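Local coordinates for arylalkylamine N-Acetyltransferase 2 (Aedes aegypti, PDB 4FD5), which probably transfers an acetyl or long-chain acyl group from coenzyme A to arylalkylamines such as dopamine and serotonin, as a GNAT-fold enzyme of the AANAT subfamily, at residues E12-K17 against S65-S70; L36-N41 against V206-H211; Q47-L52 against I100-F105; Y113-K118 against C189-T194; D170-F175 against E212-M217. One frame throughout, in Å; residues are numbered along the deposited sequence.

Contact 1 of 5, residues E12-K17 against S65-S70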
# COMPACT_ATOMS: atom_id res chain seq x y z
N GLU A 12 -9.13 10.33 -11.40
CA GLU A 12 -8.99 11.65 -10.79
C GLU A 12 -8.09 11.58 -9.57
O GLU A 12 -8.03 10.56 -8.90
CB GLU A 12 -10.36 12.18 -10.35
CG GLU A 12 -11.43 12.22 -11.44
CD GLU A 12 -11.18 13.31 -12.47
OE1 GLU A 12 -10.36 14.22 -12.19
OE2 GLU A 12 -11.80 13.26 -13.55
N THR A 13 -7.43 12.68 -9.26
CA THR A 13 -6.72 12.78 -7.98
C THR A 13 -7.78 12.88 -6.88
O THR A 13 -8.79 13.56 -7.06
CB THR A 13 -5.80 14.02 -7.96
OG1 THR A 13 -4.85 13.92 -9.03
CG2 THR A 13 -5.06 14.12 -6.62
N ILE A 14 -7.58 12.20 -5.75
CA ILE A 14 -8.62 12.14 -4.72
C ILE A 14 -8.59 13.38 -3.86
O ILE A 14 -7.59 13.66 -3.19
CB ILE A 14 -8.47 10.89 -3.81
CG1 ILE A 14 -8.39 9.63 -4.68
CG2 ILE A 14 -9.67 10.80 -2.85
CD1 ILE A 14 -8.24 8.33 -3.91
N SER A 15 -9.69 14.12 -3.90
CA SER A 15 -9.85 15.36 -3.13
C SER A 15 -10.64 15.07 -1.86
O SER A 15 -11.23 14.00 -1.72
CB SER A 15 -10.60 16.40 -3.96
OG SER A 15 -11.96 16.03 -4.10
N SER A 16 -10.66 16.02 -0.94
CA SER A 16 -11.25 15.77 0.38
C SER A 16 -12.73 15.39 0.35
O SER A 16 -13.20 14.67 1.24
CB SER A 16 -11.02 16.96 1.33
OG SER A 16 -11.75 18.11 0.91
N LYS A 17 -13.47 15.87 -0.65
CA LYS A 17 -14.89 15.56 -0.74
C LYS A 17 -15.13 14.07 -0.95
O LYS A 17 -16.22 13.57 -0.73
CB LYS A 17 -15.57 16.37 -1.84
CG LYS A 17 -15.63 17.86 -1.53
CD LYS A 17 -16.71 18.52 -2.37
CE LYS A 17 -16.82 20.01 -2.06
NZ LYS A 17 -17.89 20.66 -2.86
N SER A 65 -3.07 10.65 -4.31
CA SER A 65 -3.79 9.40 -4.54
C SER A 65 -4.71 9.51 -5.75
O SER A 65 -5.20 10.59 -6.07
CB SER A 65 -4.61 9.03 -3.30
OG SER A 65 -3.76 8.87 -2.18
N ILE A 66 -4.98 8.38 -6.41
CA ILE A 66 -5.82 8.36 -7.61
C ILE A 66 -7.04 7.47 -7.38
O ILE A 66 -6.93 6.42 -6.76
CB ILE A 66 -5.04 7.76 -8.79
CG1 ILE A 66 -3.70 8.45 -8.99
CG2 ILE A 66 -5.90 7.78 -10.07
CD1 ILE A 66 -3.80 9.85 -9.44
N MET A 67 -8.21 7.91 -7.83
CA MET A 67 -9.39 7.06 -7.87
C MET A 67 -9.84 6.84 -9.31
O MET A 67 -9.69 7.71 -10.19
CB MET A 67 -10.55 7.67 -7.06
CG MET A 67 -10.92 9.06 -7.48
SD MET A 67 -12.22 9.71 -6.41
CE MET A 67 -12.52 11.29 -7.22
N ALA A 68 -10.36 5.64 -9.52
CA ALA A 68 -11.14 5.31 -10.69
C ALA A 68 -12.59 5.39 -10.26
O ALA A 68 -13.04 4.69 -9.33
CB ALA A 68 -10.82 3.90 -11.19
N ILE A 69 -13.32 6.27 -10.94
CA ILE A 69 -14.69 6.58 -10.58
C ILE A 69 -15.61 6.40 -11.79
O ILE A 69 -15.28 6.80 -12.91
CB ILE A 69 -14.74 8.00 -9.93
CG1 ILE A 69 -16.12 8.28 -9.34
CG2 ILE A 69 -14.36 9.06 -10.92
CD1 ILE A 69 -16.11 9.47 -8.38
N SER A 70 -16.75 5.76 -11.58
CA SER A 70 -17.64 5.40 -12.68
C SER A 70 -18.55 6.56 -13.06
O SER A 70 -18.55 7.60 -12.40
CB SER A 70 -18.46 4.17 -12.33
OG SER A 70 -19.35 4.44 -11.27
O HOH W 1 -5.12 12.32 -2.60

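Contact 2 of 5, residues L36-N41 against V206-H211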
# COMPACT_ATOMS: atom_id res chain seq x y z
N LEU A 36 -1.91 -9.67 4.97
CA LEU A 36 -1.45 -9.61 6.37
C LEU A 36 -2.59 -9.32 7.35
O LEU A 36 -2.70 -9.96 8.40
CB LEU A 36 -0.32 -8.60 6.56
CG LEU A 36 0.90 -8.81 5.67
CD1 LEU A 36 1.99 -7.84 6.07
CD2 LEU A 36 1.40 -10.25 5.73
N ASN A 37 -3.43 -8.34 7.02
CA ASN A 37 -4.60 -8.04 7.83
C ASN A 37 -5.42 -9.29 8.06
O ASN A 37 -5.86 -9.57 9.17
CB ASN A 37 -5.46 -6.98 7.15
CG ASN A 37 -4.79 -5.64 7.07
OD1 ASN A 37 -3.72 -5.43 7.63
ND2 ASN A 37 -5.43 -4.70 6.38
N LYS A 38 -5.62 -10.06 6.99
CA LYS A 38 -6.43 -11.26 7.09
C LYS A 38 -5.73 -12.33 7.94
O LYS A 38 -6.36 -12.99 8.77
CB LYS A 38 -6.76 -11.82 5.70
CG LYS A 38 -7.74 -12.98 5.73
CD LYS A 38 -7.94 -13.59 4.36
CE LYS A 38 -8.67 -12.66 3.44
NZ LYS A 38 -9.15 -13.38 2.22
N ALA A 39 -4.42 -12.48 7.73
CA ALA A 39 -3.64 -13.47 8.49
C ALA A 39 -3.76 -13.30 10.01
O ALA A 39 -3.78 -14.29 10.75
CB ALA A 39 -2.18 -13.43 8.05
N VAL A 40 -3.81 -12.06 10.49
CA VAL A 40 -3.87 -11.84 11.94
C VAL A 40 -5.24 -11.36 12.43
O VAL A 40 -5.35 -10.83 13.55
CB VAL A 40 -2.75 -10.90 12.42
CG1 VAL A 40 -1.38 -11.56 12.19
CG2 VAL A 40 -2.84 -9.55 11.72
N ASN A 41 -6.26 -11.56 11.61
CA ASN A 41 -7.63 -11.24 11.98
C ASN A 41 -7.75 -9.80 12.47
O ASN A 41 -8.40 -9.53 13.49
CB ASN A 41 -8.13 -12.21 13.05
CG ASN A 41 -8.05 -13.65 12.60
OD1 ASN A 41 -8.80 -14.07 11.72
ND2 ASN A 41 -7.14 -14.42 13.18
N VAL A 206 0.19 -16.57 8.79
CA VAL A 206 -0.24 -17.68 7.96
C VAL A 206 -1.20 -17.08 6.95
O VAL A 206 -2.32 -16.71 7.29
CB VAL A 206 -0.96 -18.77 8.79
CG1 VAL A 206 -1.51 -19.87 7.87
CG2 VAL A 206 -0.03 -19.35 9.83
N VAL A 207 -0.73 -16.95 5.71
CA VAL A 207 -1.47 -16.23 4.68
C VAL A 207 -2.11 -17.16 3.66
O VAL A 207 -1.55 -18.20 3.31
CB VAL A 207 -0.56 -15.22 3.93
CG1 VAL A 207 0.18 -14.34 4.92
CG2 VAL A 207 0.42 -15.96 3.04
N ASP A 208 -3.28 -16.77 3.17
CA ASP A 208 -3.99 -17.57 2.20
C ASP A 208 -3.29 -17.56 0.85
O ASP A 208 -2.67 -16.56 0.48
CB ASP A 208 -5.43 -17.08 2.03
CG ASP A 208 -6.27 -17.30 3.27
OD1 ASP A 208 -5.81 -18.02 4.18
OD2 ASP A 208 -7.40 -16.77 3.33
N PRO A 209 -3.38 -18.67 0.12
CA PRO A 209 -2.90 -18.66 -1.27
C PRO A 209 -3.70 -17.62 -2.05
O PRO A 209 -4.86 -17.39 -1.71
CB PRO A 209 -3.22 -20.07 -1.76
CG PRO A 209 -3.28 -20.90 -0.52
CD PRO A 209 -3.85 -20.00 0.54
N PRO A 210 -3.09 -16.99 -3.07
CA PRO A 210 -1.77 -17.26 -3.65
C PRO A 210 -0.63 -16.43 -3.07
O PRO A 210 0.43 -16.34 -3.68
CB PRO A 210 -1.97 -16.84 -5.10
CG PRO A 210 -2.87 -15.66 -4.99
CD PRO A 210 -3.82 -15.98 -3.86
N HIS A 211 -0.84 -15.82 -1.91
CA HIS A 211 0.15 -14.91 -1.36
C HIS A 211 1.28 -15.71 -0.75
O HIS A 211 1.04 -16.71 -0.08
CB HIS A 211 -0.51 -13.96 -0.38
CG HIS A 211 -1.72 -13.30 -0.95
ND1 HIS A 211 -1.66 -12.46 -2.04
CD2 HIS A 211 -3.03 -13.40 -0.62
CE1 HIS A 211 -2.88 -12.05 -2.35
NE2 HIS A 211 -3.73 -12.61 -1.50
O HOH W 2 -1.39 -15.89 11.01

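Contact 3 of 5, residues Q47-L52 against I100-F105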
# COMPACT_ATOMS: atom_id res chain seq x y z
N GLN A 47 -16.02 -3.61 8.49
CA GLN A 47 -15.90 -3.09 9.85
C GLN A 47 -14.90 -1.94 9.99
O GLN A 47 -15.11 -1.00 10.77
CB GLN A 47 -15.53 -4.22 10.80
CG GLN A 47 -15.30 -3.81 12.23
CD GLN A 47 -15.05 -5.01 13.12
OE1 GLN A 47 -15.99 -5.70 13.52
NE2 GLN A 47 -13.78 -5.28 13.42
N GLY A 48 -13.81 -2.02 9.25
CA GLY A 48 -12.76 -1.02 9.34
C GLY A 48 -11.90 -1.19 10.57
O GLY A 48 -11.94 -2.22 11.25
N HIS A 49 -11.10 -0.18 10.86
CA HIS A 49 -10.16 -0.25 11.96
C HIS A 49 -9.63 1.15 12.20
O HIS A 49 -9.25 1.84 11.26
CB HIS A 49 -9.02 -1.20 11.56
CG HIS A 49 -8.08 -1.52 12.67
ND1 HIS A 49 -7.06 -0.67 13.05
CD2 HIS A 49 -7.99 -2.60 13.48
CE1 HIS A 49 -6.39 -1.21 14.05
NE2 HIS A 49 -6.94 -2.39 14.33
N PRO A 50 -9.59 1.60 13.46
CA PRO A 50 -9.20 3.00 13.68
C PRO A 50 -7.79 3.34 13.18
O PRO A 50 -7.61 4.42 12.60
CB PRO A 50 -9.28 3.15 15.20
CG PRO A 50 -10.27 2.10 15.62
CD PRO A 50 -10.03 0.94 14.71
N LEU A 51 -6.82 2.45 13.37
CA LEU A 51 -5.45 2.74 12.95
C LEU A 51 -5.31 2.69 11.42
O LEU A 51 -4.66 3.54 10.83
CB LEU A 51 -4.45 1.79 13.62
CG LEU A 51 -4.42 1.83 15.15
CD1 LEU A 51 -3.42 0.82 15.68
CD2 LEU A 51 -4.09 3.22 15.66
N LEU A 52 -5.92 1.69 10.80
CA LEU A 52 -5.91 1.60 9.35
C LEU A 52 -6.49 2.84 8.71
O LEU A 52 -5.95 3.38 7.74
CB LEU A 52 -6.70 0.38 8.86
CG LEU A 52 -6.21 -1.01 9.22
CD1 LEU A 52 -7.13 -2.06 8.60
CD2 LEU A 52 -4.76 -1.22 8.77
N ILE A 100 1.78 1.01 20.05
CA ILE A 100 0.53 0.38 19.62
C ILE A 100 -0.05 -0.64 20.62
O ILE A 100 0.67 -1.52 21.09
CB ILE A 100 0.70 -0.29 18.25
CG1 ILE A 100 1.26 0.71 17.23
CG2 ILE A 100 -0.62 -0.88 17.77
CD1 ILE A 100 1.89 0.07 15.99
N GLN A 101 -1.34 -0.52 20.91
CA GLN A 101 -2.02 -1.48 21.79
C GLN A 101 -2.64 -2.66 21.04
O GLN A 101 -3.03 -3.66 21.65
CB GLN A 101 -3.11 -0.79 22.61
CG GLN A 101 -2.59 0.26 23.58
CD GLN A 101 -3.69 0.81 24.46
OE1 GLN A 101 -4.75 0.19 24.62
NE2 GLN A 101 -3.46 1.99 25.03
N ASP A 102 -2.75 -2.53 19.72
CA ASP A 102 -3.30 -3.59 18.90
C ASP A 102 -2.16 -4.55 18.55
O ASP A 102 -1.33 -4.24 17.70
CB ASP A 102 -3.90 -2.98 17.63
CG ASP A 102 -4.74 -3.97 16.83
OD1 ASP A 102 -4.30 -5.12 16.65
OD2 ASP A 102 -5.85 -3.60 16.40
N GLU A 103 -2.13 -5.69 19.24
CA GLU A 103 -1.12 -6.74 19.00
C GLU A 103 -0.91 -7.08 17.52
O GLU A 103 0.23 -7.17 17.03
CB GLU A 103 -1.59 -8.02 19.68
CG GLU A 103 -0.84 -8.44 20.90
CD GLU A 103 -1.33 -9.79 21.38
OE1 GLU A 103 -2.54 -9.90 21.70
OE2 GLU A 103 -0.53 -10.75 21.41
N SER A 104 -2.02 -7.30 16.84
CA SER A 104 -2.01 -7.74 15.44
C SER A 104 -1.40 -6.66 14.54
O SER A 104 -0.49 -6.91 13.70
CB SER A 104 -3.44 -8.03 14.98
OG SER A 104 -4.01 -9.10 15.73
N PHE A 105 -1.89 -5.44 14.73
CA PHE A 105 -1.37 -4.31 13.98
C PHE A 105 0.13 -4.20 14.20
O PHE A 105 0.90 -4.00 13.26
CB PHE A 105 -2.07 -3.02 14.39
CG PHE A 105 -1.69 -1.84 13.54
CD1 PHE A 105 -0.64 -1.02 13.91
CD2 PHE A 105 -2.36 -1.58 12.36
CE1 PHE A 105 -0.28 0.06 13.12
CE2 PHE A 105 -2.01 -0.49 11.57
CZ PHE A 105 -0.96 0.32 11.95

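Contact 4 of 5, residues Y113-K118 against C189-T194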
# COMPACT_ATOMS: atom_id res chain seq x y z
N TYR A 113 8.56 -2.45 9.02
CA TYR A 113 9.71 -1.68 9.52
C TYR A 113 11.03 -2.44 9.37
O TYR A 113 12.03 -1.93 8.84
CB TYR A 113 9.46 -1.32 10.99
CG TYR A 113 10.65 -0.70 11.68
CD1 TYR A 113 10.95 0.64 11.51
CD2 TYR A 113 11.46 -1.47 12.51
CE1 TYR A 113 12.04 1.20 12.13
CE2 TYR A 113 12.55 -0.91 13.14
CZ TYR A 113 12.84 0.43 12.94
OH TYR A 113 13.93 0.98 13.57
N GLU A 114 11.02 -3.69 9.82
CA GLU A 114 12.20 -4.53 9.75
C GLU A 114 12.69 -4.71 8.33
O GLU A 114 13.89 -4.62 8.07
CB GLU A 114 11.90 -5.90 10.31
CG GLU A 114 11.70 -5.93 11.78
CD GLU A 114 11.45 -7.34 12.25
OE1 GLU A 114 10.72 -8.08 11.54
OE2 GLU A 114 11.99 -7.72 13.31
N GLN A 115 11.77 -4.97 7.40
CA GLN A 115 12.22 -5.20 6.03
C GLN A 115 12.76 -3.91 5.43
O GLN A 115 13.78 -3.92 4.72
CB GLN A 115 11.11 -5.80 5.18
CG GLN A 115 10.77 -7.22 5.58
CD GLN A 115 11.95 -8.15 5.37
OE1 GLN A 115 12.41 -8.33 4.24
NE2 GLN A 115 12.45 -8.73 6.45
N ASN A 116 12.11 -2.79 5.75
CA ASN A 116 12.59 -1.50 5.25
C ASN A 116 13.97 -1.10 5.77
O ASN A 116 14.66 -0.29 5.13
CB ASN A 116 11.56 -0.40 5.50
CG ASN A 116 10.57 -0.29 4.37
OD1 ASN A 116 10.90 0.21 3.30
ND2 ASN A 116 9.35 -0.76 4.60
N LEU A 117 14.38 -1.64 6.92
CA LEU A 117 15.75 -1.40 7.38
C LEU A 117 16.85 -1.98 6.48
O LEU A 117 18.03 -1.62 6.61
CB LEU A 117 15.95 -1.94 8.80
CG LEU A 117 15.22 -1.22 9.93
CD1 LEU A 117 15.50 -1.94 11.25
CD2 LEU A 117 15.66 0.23 10.01
N LYS A 118 16.50 -2.88 5.59
CA LYS A 118 17.51 -3.64 4.87
C LYS A 118 17.93 -2.97 3.57
O LYS A 118 18.86 -3.41 2.90
CB LYS A 118 17.01 -5.06 4.60
CG LYS A 118 16.65 -5.79 5.88
CD LYS A 118 16.05 -7.15 5.60
CE LYS A 118 16.96 -7.95 4.68
NZ LYS A 118 16.60 -9.41 4.67
N CYS A 189 13.83 -6.11 -2.02
CA CYS A 189 13.91 -6.89 -0.77
C CYS A 189 12.74 -7.85 -0.77
O CYS A 189 11.68 -7.49 -1.24
CB CYS A 189 13.83 -5.93 0.44
SG CYS A 189 14.20 -6.67 2.04
N GLU A 190 12.90 -9.07 -0.26
CA GLU A 190 11.75 -9.97 -0.21
C GLU A 190 11.86 -10.95 0.95
O GLU A 190 12.95 -11.29 1.39
CB GLU A 190 11.56 -10.72 -1.52
CG GLU A 190 12.64 -11.70 -1.88
CD GLU A 190 12.41 -12.33 -3.25
OE1 GLU A 190 11.47 -11.90 -3.95
OE2 GLU A 190 13.18 -13.24 -3.62
N ILE A 191 10.70 -11.40 1.43
CA ILE A 191 10.68 -12.42 2.49
C ILE A 191 9.47 -13.34 2.34
O ILE A 191 8.36 -12.89 2.03
CB ILE A 191 10.73 -11.78 3.89
CG1 ILE A 191 10.87 -12.87 4.98
CG2 ILE A 191 9.51 -10.91 4.15
CD1 ILE A 191 11.06 -12.29 6.37
N ASN A 192 9.69 -14.64 2.53
CA ASN A 192 8.62 -15.63 2.47
C ASN A 192 7.92 -15.68 3.80
O ASN A 192 8.57 -15.77 4.84
CB ASN A 192 9.18 -17.02 2.18
CG ASN A 192 9.77 -17.16 0.79
OD1 ASN A 192 9.14 -16.77 -0.19
ND2 ASN A 192 10.97 -17.72 0.70
N TYR A 193 6.59 -15.61 3.78
CA TYR A 193 5.79 -15.64 5.00
C TYR A 193 6.03 -16.94 5.77
O TYR A 193 5.98 -16.96 6.99
CB TYR A 193 4.31 -15.45 4.68
CG TYR A 193 4.01 -14.10 4.07
CD1 TYR A 193 4.50 -12.94 4.66
CD2 TYR A 193 3.27 -13.99 2.91
CE1 TYR A 193 4.23 -11.70 4.11
CE2 TYR A 193 3.00 -12.76 2.36
CZ TYR A 193 3.49 -11.62 2.97
OH TYR A 193 3.24 -10.38 2.43
N THR A 194 6.30 -18.02 5.05
CA THR A 194 6.52 -19.29 5.74
C THR A 194 7.84 -19.32 6.49
O THR A 194 8.06 -20.21 7.31
CB THR A 194 6.42 -20.50 4.80
OG1 THR A 194 7.27 -20.29 3.66
CG2 THR A 194 4.99 -20.70 4.33

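Contact 5 of 5, residues D170-F175 against E212-M217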
# COMPACT_ATOMS: atom_id res chain seq x y z
N ASP A 170 5.53 -1.47 -0.95
CA ASP A 170 5.78 -2.63 -0.10
C ASP A 170 4.60 -3.57 -0.32
O ASP A 170 3.57 -3.48 0.35
CB ASP A 170 5.93 -2.20 1.37
CG ASP A 170 7.07 -1.21 1.59
OD1 ASP A 170 7.85 -0.94 0.64
OD2 ASP A 170 7.19 -0.67 2.72
N ALA A 171 4.76 -4.46 -1.30
CA ALA A 171 3.69 -5.24 -1.84
C ALA A 171 3.58 -6.54 -1.08
O ALA A 171 4.47 -7.38 -1.14
CB ALA A 171 3.95 -5.51 -3.31
N THR A 172 2.49 -6.68 -0.35
CA THR A 172 2.30 -7.85 0.51
C THR A 172 1.61 -8.99 -0.21
O THR A 172 1.66 -10.12 0.26
CB THR A 172 1.46 -7.50 1.75
OG1 THR A 172 0.17 -7.03 1.33
CG2 THR A 172 2.15 -6.41 2.56
N GLY A 173 0.96 -8.68 -1.33
CA GLY A 173 0.16 -9.66 -2.04
C GLY A 173 0.61 -9.94 -3.46
O GLY A 173 1.21 -9.09 -4.13
N ALA A 174 0.27 -11.13 -3.94
CA ALA A 174 0.69 -11.59 -5.26
C ALA A 174 0.11 -10.78 -6.43
O ALA A 174 0.77 -10.62 -7.46
CB ALA A 174 0.36 -13.07 -5.44
N PHE A 175 -1.12 -10.31 -6.30
CA PHE A 175 -1.77 -9.63 -7.41
C PHE A 175 -1.12 -8.27 -7.67
O PHE A 175 -0.81 -7.93 -8.82
CB PHE A 175 -3.28 -9.51 -7.19
CG PHE A 175 -3.98 -10.83 -7.05
CD1 PHE A 175 -4.28 -11.60 -8.18
CD2 PHE A 175 -4.34 -11.31 -5.81
CE1 PHE A 175 -4.92 -12.83 -8.05
CE2 PHE A 175 -4.98 -12.54 -5.68
CZ PHE A 175 -5.27 -13.29 -6.80
N GLU A 212 2.51 -15.29 -1.04
CA GLU A 212 3.67 -16.07 -0.66
C GLU A 212 4.76 -15.23 0.00
O GLU A 212 5.41 -15.67 0.96
CB GLU A 212 4.24 -16.76 -1.90
CG GLU A 212 4.95 -18.05 -1.63
CD GLU A 212 5.09 -18.89 -2.88
OE1 GLU A 212 4.52 -20.00 -2.93
OE2 GLU A 212 5.77 -18.42 -3.82
N LYS A 213 4.96 -14.02 -0.50
CA LYS A 213 6.07 -13.17 -0.10
C LYS A 213 5.66 -11.73 0.10
O LYS A 213 4.71 -11.26 -0.51
CB LYS A 213 7.16 -13.16 -1.18
CG LYS A 213 7.85 -14.48 -1.43
CD LYS A 213 8.70 -14.42 -2.69
CE LYS A 213 9.42 -15.74 -2.95
NZ LYS A 213 10.39 -15.61 -4.07
N LEU A 214 6.39 -11.04 0.97
CA LEU A 214 6.37 -9.58 1.01
C LEU A 214 7.53 -9.12 0.14
O LEU A 214 8.66 -9.56 0.34
CB LEU A 214 6.58 -9.08 2.43
CG LEU A 214 7.02 -7.62 2.59
CD1 LEU A 214 5.97 -6.66 2.05
CD2 LEU A 214 7.27 -7.33 4.05
N LYS A 215 7.26 -8.26 -0.84
CA LYS A 215 8.33 -7.75 -1.70
C LYS A 215 8.34 -6.23 -1.62
O LYS A 215 7.32 -5.60 -1.85
CB LYS A 215 8.13 -8.17 -3.15
CG LYS A 215 8.10 -9.67 -3.38
CD LYS A 215 8.04 -10.00 -4.88
CE LYS A 215 8.02 -11.51 -5.10
NZ LYS A 215 8.12 -11.84 -6.55
N ILE A 216 9.49 -5.66 -1.27
CA ILE A 216 9.69 -4.22 -1.42
C ILE A 216 10.27 -3.97 -2.81
O ILE A 216 11.36 -4.49 -3.16
CB ILE A 216 10.61 -3.63 -0.34
CG1 ILE A 216 9.98 -3.82 1.04
CG2 ILE A 216 10.87 -2.15 -0.63
CD1 ILE A 216 10.84 -3.29 2.17
N MET A 217 9.51 -3.20 -3.59
CA MET A 217 9.73 -3.07 -5.02
C MET A 217 9.84 -1.60 -5.38
O MET A 217 9.22 -0.75 -4.75
CB MET A 217 8.58 -3.71 -5.80
CG MET A 217 8.31 -5.16 -5.40
SD MET A 217 6.93 -5.94 -6.26
CE MET A 217 7.72 -6.32 -7.84

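Contact 1 of 5, residues E12-K17 against S65-S70
E12 and M67 face each other as a hydrogen-bonded antiparallel pair, E12 N donating to M67 O and M67 N returning to E12 O at 2.9 Å, and T13 with I66 forms the adjoining non-hydrogen-bonded pair. A third bond, I14 N to S65 O at 2.9 Å, lies just past the end of strand 10-13; its donor stands 38° out of the S65 carbonyl plane, where the regular strand has ended. T13 CA also approaches S65 O at 3.3 Å in a CA-H...O contact. On the face shared by E12 and M67, M67 CG sits between its own backbone N and carbonyl carbon (chi1 55°), and the thioether beyond it runs extended until CE meets E12 CB at 3.9 Å. I14 comes in beside the same methionine: its CG1 packs on M67 CB at 3.8 Å, while CD1 reaches S65 CB at 3.7 Å. The carboxylate of E12 turns away to a salt bridge with R10, and S65 OG is hydrogen-bonded to N81. On the other face, I66 and T13 pack against helix 147-161. A water bridges S65 N and I14 O, 2.9 Å from the latter, linking the two backbones next to the I14-S65 bond. The grip between the outermost strand and its neighbour is thus mainly backbone hydrogen bonding, with apolar side chains filling in beside it and the E12 carboxylate directed to R10.

Contact 2 of 5, residues L36-N41 against V206-H211
A39 CB presses against the loop 206-211, touching V206 O at 3.4 Å and V207 CG1 at 4.0 Å. The same V207 methyl meets L36 CD2 at 4.3 Å, one helical turn earlier, and so faces both residues on this side of helix 35-39. K38 and D208 cross at about a right angle: the lysine's CD, rather than its tip, comes nearest, at 3.4 Å from D208 OD2, and NZ stays 4.0 Å from that oxygen, a long salt bridge. The bend at chi3 (-69°) sets CE off the line of the otherwise extended chain. The main partner of NZ is D33, with D208 a long second one, and the two carboxylates probably share its charge. One water joins the backbones, donating to A39 O at 2.9 Å and accepting from V206 N. Further out, Y193 packs on both L36 and V207, and I108 of helix 103-116 also touches L36. At the far end of the loop, H211 N bonds back to D208 O around the cis peptide before P210. The helix itself closes at N41, whose positive phi makes it the C-prime residue of a Schellman motif, with N41 N bonded to K38 O and L42 N to N37 O.

Contact 3 of 5, residues Q47-L52 against I100-F105
H49 and D102 both carry CG anti to the backbone N (chi1 -172° in the histidine), and the two side chains reach toward each other, tip to tip. H49 NE2 donates to D102 OD2 at 2.6 Å with an angle of 161° at the hydrogen. The oxygen lies in the plane of the imidazole but is approached from above the carboxylate plane, the two flat groups being 47° apart. Each partner also caps a helix. On the other side of the histidine, ND1 accepts weak bonds from L51 N and L52 N at the start of helix 50-60; D102 OD1 accepts a nearly straight bond from F105 N at 3.1 Å at the start of helix 103-116. Beside this polar bridge, L51 CD1 lies over one face of the F105 ring in a CH-pi contact, 3.9 Å from its centroid, and also touches I100 CG2 at 3.9 Å. L52 CD2 comes instead to the ring edge, 4.0 Å from F105 CE2. L42 packs against both H49 and D102. A single bond therefore joins the N-caps of two helices, with the leucine-phenylalanine packing beside it. Since ND1 is accepting and NE2 donating, the bonding is consistent with a proton on NE2, and the nearby carboxylate would be expected to polarise the ring.

Contact 4 of 5, residues Y113-K118 against C189-T194
Q115 and C189 come closest, with Q115 OE1 3.3 Å from C189 SG, a contact not assigned as a hydrogen bond. In the glutamine CG lies beside the backbone N, and the chain bends at chi2 (-63°), turning CD. Packing accounts for the rest. The glutamine crosses I191 at about a right angle: its CD rests on I191 CG2 at 3.9 Å, and NE2 lies 3.8 Å from I191 CD1, so the amide end spans the isoleucine. K118 meets the sulfur mainly with its methylenes, CE and CD both standing 4.0 Å from C189 SG, so the sulfur touches both the lysine chain and the glutamine oxygen. The backbones keep their distance, the nearest CA atoms, those of Q115 and C189, being 7.2 Å apart. Backbone bonds hold the helical side from within, L117 N to Y113 O and K118 N to Q115 O at 3.0 Å. C189 and I191 point toward the C-terminal end of helix 103-116, whereas E190 between them points away. The helix end thus packs against strand 186-192, the outermost strand, which is itself hydrogen-bonded to strand 213-220 through C189 with I216 and I191 with L214; N116, pointing away from strand 186-192, is bonded to D170 and K168 of strand 166-171.

Contact 5 of 5, residues D170-F175 against E212-M217
A171 and K215 exchange two backbone hydrogen bonds, A171 N to K215 O and K215 N to A171 O, both 2.9 Å; the second is nearly straight at its hydrogen, 175°. Their donors are tilted a little over 20° from the carbonyl planes. Beyond this antiparallel pair no further direct backbone bond is made, and T172 O and K213 O, two acceptors, stand 3.3 Å apart, the first taking a hydrogen bond from Y193 OH and the second from Q177 NE2. Q177 also donates to A171 O, so one side chain of helix 174-182 serves both strands. This is the C-terminal half of the GNAT sheet, where strand 213-220 lies between strands 166-171 and 186-192, and G173 is the N-cap of the helix that follows strand 166-171. Side by side on one face, D170 and I216 point the same way, D170 OD1 touching I216 CG2 at 3.5 Å and I216 CG1 at 3.6 Å. OD1 of D170 forms a salt bridge with K168, and OD2 accepts from N116 ND2. On that side too, L214 CD1 reaches A171 O at 3.6 Å and T172 CG2 at 3.9 Å, and the leucine packs on L111, L112 and Q115 of helix 103-116. The opposite face carries A171, whose CB approaches M217 SD at 4.2 Å; M217 packs further on V180 and S181 of helix 174-182.

Contacts 1, 4 and 5 all reach the one mixed sheet: contact 1 pairs its first two strands, contact 5 joins two strands of the other half, and contact 4 sets a helix against the outermost strand, 186-192. The centres of contacts 1 and 4 are 31 Å apart, while contacts 4 and 5, centres 10 Å apart, meet through Y193 OH and T172 O, 2.7 Å. Contact 2 touches contact 5 where H211 ND1 approaches A174 N at 3.0 Å, and contact 4 through V207 and Y193. V40 O and S104 OG, 3.1 Å apart, tie contact 2 to contact 3, which shares helix 103-116 with contact 4.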